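Local coordinates for protein dihydropyrimidinase (Brevibacillus agri, PDB 3SFW) that probably catalyses the reversible, zinc-dependent ring opening of dihydropyrimidines such as dihydrouracil to N-carbamoyl-beta-amino acids, as a binuclear metalloenzyme of the amidohydrolase family, at residues L22-E26 / L431-A435; Y267-D271 / Q297-W301; R345-F350 / F364-T368. All blocks are in the same frame, centred on the assembly; numbering follows the deposited sequence.

In the fold
Contact 1 joins residues near the start of the chain to residues near its end, and contacts 2 and 3 are both nested inside the long loop it closes, contact 2 finishing before contact 3 opens. The first lies in the beta-rich part of the molecule; the other two belong to the helical layer of the TIM barrel. Contacts 1 and 2 have centres 36 Å apart, on opposite sides of the chain's centre, with contact 3 22 Å from the first and 14 Å from the second. Contacts 2 and 3 touch, Leu-349 packing on Leu-268 and Trp-301, and Ile-348 on Val-269, whereas contact 1 brings the end of strand 20-24 against the hairpin turn after strand 422-432.

Contact 1: L22-E26 / L431-A435; sequences LIDGE and LSRGA
Glu-26 and Arg-433 run side by side, pointing the same way, and meet in a salt bridge at their ends. Arg-433 NH1 donates to Glu-26 OE2 over 2.9 Å, with 146° at the hydrogen. The oxygen sits at the guanidinium edge, practically in its plane, but the nitrogen approaches it from above the carboxylate plane, with the two flat groups turned 60° apart. A bend at chi3 (-66°) in Arg-433 turns its guanidinium group toward the carboxylate, while the Glu-26 chain stays extended beyond CG. Both groups have further partners: Glu-26 OE1 bridges to Arg-451, and Arg-433 NH2 meets Asp-119 and the carbonyl of Ala-449. This network would be expected to keep both groups charged.

Nearer the backbone the two segments come close. Glu-26 CA points its hydrogen at Arg-433 O, 3.2 Å away, and a longer contact returns from Arg-433 CA to Glu-26 O. Gly-434 lies in the tight place next to them: its CA is 3.7 Å from Gly-25 O and 3.9 Å from Ile-23 CG2. The positive phi of Gly-434 also suits the type I' turn from Ser-432 to Ala-435.

That turn closes the beta hairpin of strands 422-432 and 435-439. Its tip abuts the end of strand 20-24, whose neighbours 2-6 and 27-32 flank it in the four-stranded sheet, while Ile-23 and Leu-431 both pack on Ile-5 of strand 2-6.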
loop_
_atom_site.group_PDB
_atom_site.type_symbol
_atom_site.label_atom_id
_atom_site.label_comp_id
_atom_site.label_asym_id
_atom_site.label_seq_id
_atom_site.Cartn_x
_atom_site.Cartn_y
_atom_site.Cartn_z
ATOM N N LEU A 22 -42.643 14.044 -20.429
ATOM C CA LEU A 22 -43.141 14.957 -21.452
ATOM C C LEU A 22 -42.027 15.809 -22.030
ATOM O O LEU A 22 -41.289 16.498 -21.287
ATOM C CB LEU A 22 -44.235 15.871 -20.857
ATOM C CG LEU A 22 -44.831 16.896 -21.845
ATOM C CD1 LEU A 22 -45.505 16.084 -22.976
ATOM C CD2 LEU A 22 -45.895 17.721 -21.062
ATOM N N ILE A 23 -41.859 15.710 -23.352
ATOM C CA ILE A 23 -40.871 16.492 -24.077
ATOM C C ILE A 23 -41.589 17.586 -24.850
ATOM O O ILE A 23 -42.665 17.348 -25.379
ATOM C CB ILE A 23 -40.159 15.572 -25.109
ATOM C CG1 ILE A 23 -39.352 14.476 -24.380
ATOM C CG2 ILE A 23 -39.178 16.390 -25.995
ATOM C CD1 ILE A 23 -38.929 13.311 -25.303
ATOM N N ASP A 24 -41.039 18.797 -24.853
ATOM C CA ASP A 24 -41.602 19.888 -25.684
ATOM C C ASP A 24 -40.439 20.492 -26.436
ATOM O O ASP A 24 -39.492 20.981 -25.838
ATOM C CB ASP A 24 -42.286 20.952 -24.807
ATOM C CG ASP A 24 -43.070 22.005 -25.634
ATOM O OD1 ASP A 24 -43.070 21.946 -26.869
ATOM O OD2 ASP A 24 -43.733 22.856 -25.027
ATOM N N GLY A 25 -40.391 20.263 -27.745
ATOM C CA GLY A 25 -39.258 20.766 -28.482
ATOM C C GLY A 25 -38.021 19.894 -28.182
ATOM O O GLY A 25 -38.082 18.686 -28.333
ATOM N N GLU A 26 -36.934 20.518 -27.734
ATOM C CA GLU A 26 -35.645 19.799 -27.582
ATOM C C GLU A 26 -35.435 19.267 -26.157
ATOM O O GLU A 26 -34.441 18.588 -25.904
ATOM C CB GLU A 26 -34.494 20.716 -27.945
ATOM C CG GLU A 26 -34.528 21.218 -29.413
ATOM C CD GLU A 26 -33.165 21.690 -29.873
ATOM O OE1 GLU A 26 -32.484 22.373 -29.118
ATOM O OE2 GLU A 26 -32.757 21.309 -30.958
ATOM N N LEU A 431 -33.811 9.036 -28.855
ATOM C CA LEU A 431 -34.089 10.450 -29.138
ATOM C C LEU A 431 -32.856 11.287 -28.854
ATOM O O LEU A 431 -32.142 11.040 -27.839
ATOM C CB LEU A 431 -35.208 10.942 -28.233
ATOM C CG LEU A 431 -36.548 10.226 -28.512
ATOM C CD1 LEU A 431 -37.136 9.686 -27.208
ATOM C CD2 LEU A 431 -37.565 11.186 -29.192
ATOM N N SER A 432 -32.645 12.290 -29.699
ATOM C CA SER A 432 -31.576 13.298 -29.513
ATOM C C SER A 432 -32.224 14.693 -29.577
ATOM O O SER A 432 -32.830 15.033 -30.590
ATOM C CB SER A 432 -30.497 13.134 -30.586
ATOM O OG SER A 432 -29.611 14.257 -30.593
ATOM N N ARG A 433 -32.173 15.460 -28.486
ATOM C CA ARG A 433 -32.874 16.758 -28.434
ATOM C C ARG A 433 -34.339 16.645 -28.900
ATOM O O ARG A 433 -34.833 17.465 -29.662
ATOM C CB ARG A 433 -32.073 17.842 -29.186
ATOM C CG ARG A 433 -30.893 18.408 -28.335
ATOM C CD ARG A 433 -29.981 19.463 -29.040
ATOM N NE ARG A 433 -29.241 18.893 -30.162
ATOM C CZ ARG A 433 -29.687 18.790 -31.420
ATOM N NH1 ARG A 433 -30.720 19.499 -31.855
ATOM N NH2 ARG A 433 -28.965 18.089 -32.304
ATOM N N GLY A 434 -35.006 15.596 -28.435
ATOM C CA GLY A 434 -36.450 15.422 -28.615
ATOM C C GLY A 434 -36.847 14.889 -29.998
ATOM O O GLY A 434 -38.026 14.668 -30.252
ATOM N N ALA A 435 -35.880 14.714 -30.897
ATOM C CA ALA A 435 -36.181 14.103 -32.200
ATOM C C ALA A 435 -35.666 12.684 -32.245
ATOM O O ALA A 435 -34.532 12.411 -31.847
ATOM C CB ALA A 435 -35.568 14.950 -33.378
#

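Contact 2: Y267-D271 / Q297-W301; sequences YLVLD and QDVLW
Leu-268 is the main bump of this contact, and the hollow that takes it is formed by Leu-300 and Trp-301 on helix 295-305. Its CD2 methyl rests over the face of the indole, 3.9 Å from the centroid of the Trp-301 five-membered ring and only 10° off the ring normal, a CH-pi contact. The same methyl presses against Leu-300 CB at 3.5 Å. Leu-268 CD1 spreads over the six-membered part of the indole, so the forked end of the leucine covers both rings. On the other flank Leu-300 returns the fit, its CD1 methyl settling 3.7 Å from Tyr-267 CB beside the Tyr-267 carbonyl.

Gln-297 reaches along the end of helix 265-269 in a stretched conformation (chi2 172°). Its CG and CD pass close to the Leu-268 carbonyl oxygen, CD at 3.2 Å from Leu-268 O, and NE2 gives a weak bond of 2.9 Å to Leu-270 O, where the chain has left the helix. OE1 is held by Lys-294, so both ends of the amide are engaged.

Two waters bridge the segments. One, in the plane of the indole at its edge, accepts from Trp-301 NE1 and lies 2.7 Å from Leu-268 O, to which it can donate; the other accepts from Gln-297 NE2 and donates to Asp-271 OD2, while Asp-271 OD1 is bonded to Thr-273 OG1.

The Tyr-267 side chain comes to about 7 Å from a zinc ion, its hydroxyl bonded to Pro-289 O. Helices 265-269 and 295-305 pack together in the helical layer around the TIM barrel, the fold of the amidohydrolase family.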
loop_
_atom_site.group_PDB
_atom_site.type_symbol
_atom_site.label_atom_id
_atom_site.label_comp_id
_atom_site.label_asym_id
_atom_site.label_seq_id
_atom_site.Cartn_x
_atom_site.Cartn_y
_atom_site.Cartn_z
ATOM N N TYR A 267 -11.605 -4.093 -22.455
ATOM C CA TYR A 267 -10.742 -4.514 -21.340
ATOM C C TYR A 267 -11.536 -5.239 -20.264
ATOM O O TYR A 267 -10.958 -5.882 -19.421
ATOM C CB TYR A 267 -9.950 -3.326 -20.762
ATOM C CG TYR A 267 -9.159 -2.617 -21.839
ATOM C CD1 TYR A 267 -9.475 -1.305 -22.224
ATOM C CD2 TYR A 267 -8.096 -3.284 -22.492
ATOM C CE1 TYR A 267 -8.781 -0.660 -23.254
ATOM C CE2 TYR A 267 -7.369 -2.639 -23.489
ATOM C CZ TYR A 267 -7.710 -1.331 -23.870
ATOM O OH TYR A 267 -6.961 -0.710 -24.863
ATOM N N LEU A 268 -12.871 -5.112 -20.316
ATOM C CA LEU A 268 -13.767 -5.791 -19.383
ATOM C C LEU A 268 -14.083 -7.237 -19.774
ATOM O O LEU A 268 -14.269 -8.072 -18.901
ATOM C CB LEU A 268 -15.072 -4.993 -19.127
ATOM C CG LEU A 268 -14.836 -3.612 -18.478
ATOM C CD1 LEU A 268 -16.175 -2.769 -18.561
ATOM C CD2 LEU A 268 -14.353 -3.789 -17.025
ATOM N N VAL A 269 -14.167 -7.508 -21.076
ATOM C CA VAL A 269 -14.774 -8.728 -21.560
ATOM C C VAL A 269 -13.860 -9.491 -22.529
ATOM O O VAL A 269 -14.199 -10.618 -22.904
ATOM C CB VAL A 269 -16.200 -8.463 -22.205
ATOM C CG1 VAL A 269 -16.115 -7.772 -23.596
ATOM C CG2 VAL A 269 -16.982 -9.718 -22.355
ATOM N N LEU A 270 -12.769 -8.863 -22.959
ATOM C CA LEU A 270 -11.785 -9.530 -23.834
ATOM C C LEU A 270 -10.431 -9.627 -23.184
ATOM O O LEU A 270 -10.143 -8.901 -22.241
ATOM C CB LEU A 270 -11.636 -8.799 -25.182
ATOM C CG LEU A 270 -12.907 -8.624 -26.028
ATOM C CD1 LEU A 270 -12.597 -7.773 -27.280
ATOM C CD2 LEU A 270 -13.472 -9.972 -26.499
ATOM N N ASP A 271 -9.641 -10.653 -23.570
ATOM C CA ASP A 271 -8.354 -10.877 -22.907
ATOM C C ASP A 271 -7.255 -11.210 -23.915
ATOM O O ASP A 271 -7.551 -11.393 -25.095
ATOM C CB ASP A 271 -8.461 -11.945 -21.800
ATOM C CG ASP A 271 -8.572 -13.348 -22.343
ATOM O OD1 ASP A 271 -7.537 -13.923 -22.719
ATOM O OD2 ASP A 271 -9.688 -13.854 -22.413
ATOM N N GLN A 297 -9.652 -8.273 -15.618
ATOM C CA GLN A 297 -11.026 -7.794 -15.891
ATOM C C GLN A 297 -11.734 -7.574 -14.571
ATOM O O GLN A 297 -12.437 -6.559 -14.394
ATOM C CB GLN A 297 -11.810 -8.832 -16.693
ATOM C CG GLN A 297 -11.226 -9.018 -18.119
ATOM C CD GLN A 297 -11.867 -10.173 -18.837
ATOM O OE1 GLN A 297 -12.637 -10.951 -18.235
ATOM N NE2 GLN A 297 -11.583 -10.292 -20.137
ATOM N N ASP A 298 -11.647 -8.560 -13.668
ATOM C CA ASP A 298 -12.434 -8.404 -12.428
ATOM C C ASP A 298 -11.959 -7.248 -11.548
ATOM O O ASP A 298 -12.765 -6.659 -10.792
ATOM C CB ASP A 298 -12.574 -9.707 -11.629
ATOM C CG ASP A 298 -13.746 -10.583 -12.141
ATOM O OD1 ASP A 298 -13.662 -11.809 -11.941
ATOM O OD2 ASP A 298 -14.730 -10.067 -12.764
ATOM N N VAL A 299 -10.663 -6.959 -11.611
ATOM C CA VAL A 299 -10.135 -5.779 -10.916
ATOM C C VAL A 299 -10.750 -4.487 -11.513
ATOM O O VAL A 299 -11.134 -3.580 -10.768
ATOM C CB VAL A 299 -8.610 -5.735 -10.968
ATOM C CG1 VAL A 299 -8.062 -4.497 -10.155
ATOM C CG2 VAL A 299 -7.984 -7.039 -10.342
ATOM N N LEU A 300 -10.867 -4.419 -12.842
ATOM C CA LEU A 300 -11.600 -3.276 -13.481
ATOM C C LEU A 300 -13.090 -3.178 -13.053
ATOM O O LEU A 300 -13.598 -2.087 -12.711
ATOM C CB LEU A 300 -11.512 -3.356 -15.018
ATOM C CG LEU A 300 -10.086 -3.277 -15.568
ATOM C CD1 LEU A 300 -10.131 -3.599 -17.057
ATOM C CD2 LEU A 300 -9.427 -1.890 -15.351
ATOM N N TRP A 301 -13.781 -4.315 -13.024
ATOM C CA TRP A 301 -15.175 -4.315 -12.622
ATOM C C TRP A 301 -15.286 -3.866 -11.180
ATOM O O TRP A 301 -16.152 -3.057 -10.871
ATOM C CB TRP A 301 -15.800 -5.727 -12.734
ATOM C CG TRP A 301 -16.214 -6.147 -14.175
ATOM C CD1 TRP A 301 -15.747 -7.244 -14.894
ATOM C CD2 TRP A 301 -17.215 -5.549 -14.968
ATOM N NE1 TRP A 301 -16.412 -7.330 -16.101
ATOM C CE2 TRP A 301 -17.311 -6.289 -16.175
ATOM C CE3 TRP A 301 -18.073 -4.442 -14.783
ATOM C CZ2 TRP A 301 -18.237 -5.982 -17.156
ATOM C CZ3 TRP A 301 -18.946 -4.118 -15.790
ATOM C CH2 TRP A 301 -19.046 -4.891 -16.945
HETATM O O HOH W 1 -15.598 -9.876 -17.371
HETATM O O HOH W 2 -12.023 -12.800 -21.663
#

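Contact 3: R345-F350 / F364-T368; sequences RMTILF and FVDIT
Phe-364 drives its ring edge against helix 345-354, joining two helices of the TIM-barrel amidohydrolase fold. The short segments 345-350 and 364-368 run roughly antiparallel, at 146°, with their axes 10.7 Å apart at closest approach. Packing is tightest around Phe-364 CE1. That atom lies 3.1 Å from Met-346 O, near the plane of the ring, and 3.7 Å from Leu-349 CB, which also sits at the ring edge. With CG anti to the nitrogen of its own residue (chi1 162°), the ring extends across the gap to Phe-350 as well, where Phe-350 CB touches Phe-364 CE1.

Met-346 closes the other flank. Its chain is folded at chi2 and chi3, which brings the CE methyl 3.8 Å from Phe-364 CZ and makes a Met-aromatic contact in which the sulfur stands obliquely to the ring. Met-346 SD also touches Thr-368 CB and lies over one face of the Arg-345 guanidinium, offset toward its rim.

Leu-349 uses its CB on the Phe-364 side; toward Thr-368 the fit is looser, CG2 coming no nearer to Leu-349 CB than 4.4 Å, and the Ile-367 side chain leads away to Val-312. All the residues that touch are buried; the partly exposed Asp-366 lies away from the contact and pairs with Lys-371. The buried polar groups have partners within the protein: Arg-345 NH1 bonds to Val-312 O and NH2 to Thr-86, and NH1 also donates to Thr-368 O over 3.2 Å, from a direction tilted out of the carbonyl plane. Phe-364 O takes two donors from opposite faces of its plane, Thr-368 N and Thr-368 OG1, the latter at 2.8 Å.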
loop_
_atom_site.group_PDB
_atom_site.type_symbol
_atom_site.label_atom_id
_atom_site.label_comp_id
_atom_site.label_asym_id
_atom_site.label_seq_id
_atom_site.Cartn_x
_atom_site.Cartn_y
_atom_site.Cartn_z
ATOM N N ARG A 345 -20.949 -0.628 -26.660
ATOM C CA ARG A 345 -20.528 -0.177 -25.301
ATOM C C ARG A 345 -21.689 -0.299 -24.288
ATOM O O ARG A 345 -21.503 -0.884 -23.184
ATOM C CB ARG A 345 -20.027 1.292 -25.325
ATOM C CG ARG A 345 -19.668 1.824 -23.907
ATOM C CD ARG A 345 -19.191 3.307 -23.978
ATOM N NE ARG A 345 -20.259 4.167 -24.460
ATOM C CZ ARG A 345 -20.794 5.177 -23.774
ATOM N NH1 ARG A 345 -20.333 5.482 -22.551
ATOM N NH2 ARG A 345 -21.811 5.870 -24.315
ATOM N N MET A 346 -22.846 0.299 -24.594
ATOM C CA MET A 346 -23.955 0.337 -23.613
ATOM C C MET A 346 -24.445 -1.092 -23.308
ATOM O O MET A 346 -24.661 -1.455 -22.121
ATOM C CB MET A 346 -25.122 1.168 -24.142
ATOM C CG MET A 346 -24.814 2.661 -24.303
ATOM S SD MET A 346 -24.647 3.492 -22.722
ATOM C CE MET A 346 -26.335 3.661 -22.240
ATOM N N THR A 347 -24.712 -1.874 -24.367
ATOM C CA THR A 347 -25.284 -3.226 -24.162
ATOM C C THR A 347 -24.345 -4.172 -23.411
ATOM O O THR A 347 -24.783 -4.891 -22.497
ATOM C CB THR A 347 -25.736 -3.907 -25.472
ATOM O OG1 THR A 347 -26.792 -3.128 -26.054
ATOM C CG2 THR A 347 -26.323 -5.313 -25.139
ATOM N N ILE A 348 -23.055 -4.104 -23.707
ATOM C CA ILE A 348 -22.081 -4.928 -22.984
ATOM C C ILE A 348 -22.040 -4.568 -21.501
ATOM O O ILE A 348 -22.020 -5.449 -20.645
ATOM C CB ILE A 348 -20.697 -4.849 -23.623
ATOM C CG1 ILE A 348 -20.771 -5.553 -25.003
ATOM C CG2 ILE A 348 -19.625 -5.478 -22.736
ATOM C CD1 ILE A 348 -19.466 -5.456 -25.786
ATOM N N LEU A 349 -22.016 -3.287 -21.201
ATOM C CA LEU A 349 -22.000 -2.855 -19.797
ATOM C C LEU A 349 -23.282 -3.302 -19.070
ATOM O O LEU A 349 -23.233 -3.732 -17.935
ATOM C CB LEU A 349 -21.778 -1.325 -19.674
ATOM C CG LEU A 349 -20.256 -0.928 -19.570
ATOM C CD1 LEU A 349 -19.704 -1.271 -18.225
ATOM C CD2 LEU A 349 -19.366 -1.600 -20.590
ATOM N N PHE A 350 -24.410 -3.252 -19.755
ATOM C CA PHE A 350 -25.661 -3.720 -19.113
ATOM C C PHE A 350 -25.583 -5.245 -18.936
ATOM O O PHE A 350 -25.880 -5.789 -17.864
ATOM C CB PHE A 350 -26.871 -3.359 -19.974
ATOM C CG PHE A 350 -28.167 -3.903 -19.415
ATOM C CD1 PHE A 350 -28.774 -3.304 -18.298
ATOM C CD2 PHE A 350 -28.714 -5.058 -19.935
ATOM C CE1 PHE A 350 -29.953 -3.843 -17.748
ATOM C CE2 PHE A 350 -29.894 -5.612 -19.385
ATOM C CZ PHE A 350 -30.493 -5.009 -18.282
ATOM N N PHE A 364 -24.578 1.854 -13.769
ATOM C CA PHE A 364 -24.477 1.711 -15.244
ATOM C C PHE A 364 -24.804 3.059 -15.897
ATOM O O PHE A 364 -24.068 3.528 -16.743
ATOM C CB PHE A 364 -25.434 0.587 -15.724
ATOM C CG PHE A 364 -25.751 0.636 -17.199
ATOM C CD1 PHE A 364 -24.863 0.109 -18.118
ATOM C CD2 PHE A 364 -26.943 1.188 -17.650
ATOM C CE1 PHE A 364 -25.146 0.124 -19.501
ATOM C CE2 PHE A 364 -27.283 1.146 -19.019
ATOM C CZ PHE A 364 -26.339 0.650 -19.953
ATOM N N VAL A 365 -25.868 3.736 -15.453
ATOM C CA VAL A 365 -26.151 5.051 -16.017
ATOM C C VAL A 365 -25.051 6.058 -15.685
ATOM O O VAL A 365 -24.680 6.912 -16.524
ATOM C CB VAL A 365 -27.535 5.584 -15.558
ATOM C CG1 VAL A 365 -27.694 7.079 -16.043
ATOM C CG2 VAL A 365 -28.660 4.656 -16.133
ATOM N N ASP A 366 -24.578 6.027 -14.438
ATOM C CA ASP A 366 -23.579 7.003 -14.009
ATOM C C ASP A 366 -22.317 6.880 -14.852
ATOM O O ASP A 366 -21.796 7.866 -15.358
ATOM C CB ASP A 366 -23.256 6.798 -12.506
ATOM C CG ASP A 366 -22.774 8.065 -11.823
ATOM O OD1 ASP A 366 -23.028 9.194 -12.296
ATOM O OD2 ASP A 366 -22.091 7.924 -10.784
ATOM N N ILE A 367 -21.895 5.642 -15.089
ATOM C CA ILE A 367 -20.617 5.393 -15.752
ATOM C C ILE A 367 -20.697 5.594 -17.235
ATOM O O ILE A 367 -19.685 5.899 -17.871
ATOM C CB ILE A 367 -20.268 3.943 -15.436
ATOM C CG1 ILE A 367 -19.847 3.834 -13.962
ATOM C CG2 ILE A 367 -19.375 3.346 -16.449
ATOM C CD1 ILE A 367 -19.612 5.121 -13.278
ATOM N N THR A 368 -21.878 5.396 -17.823
ATOM C CA THR A 368 -22.018 5.522 -19.279
ATOM C C THR A 368 -22.518 6.885 -19.740
ATOM O O THR A 368 -22.431 7.205 -20.907
ATOM C CB THR A 368 -22.953 4.468 -19.863
ATOM O OG1 THR A 368 -24.269 4.673 -19.331
ATOM C CG2 THR A 368 -22.430 2.999 -19.544
#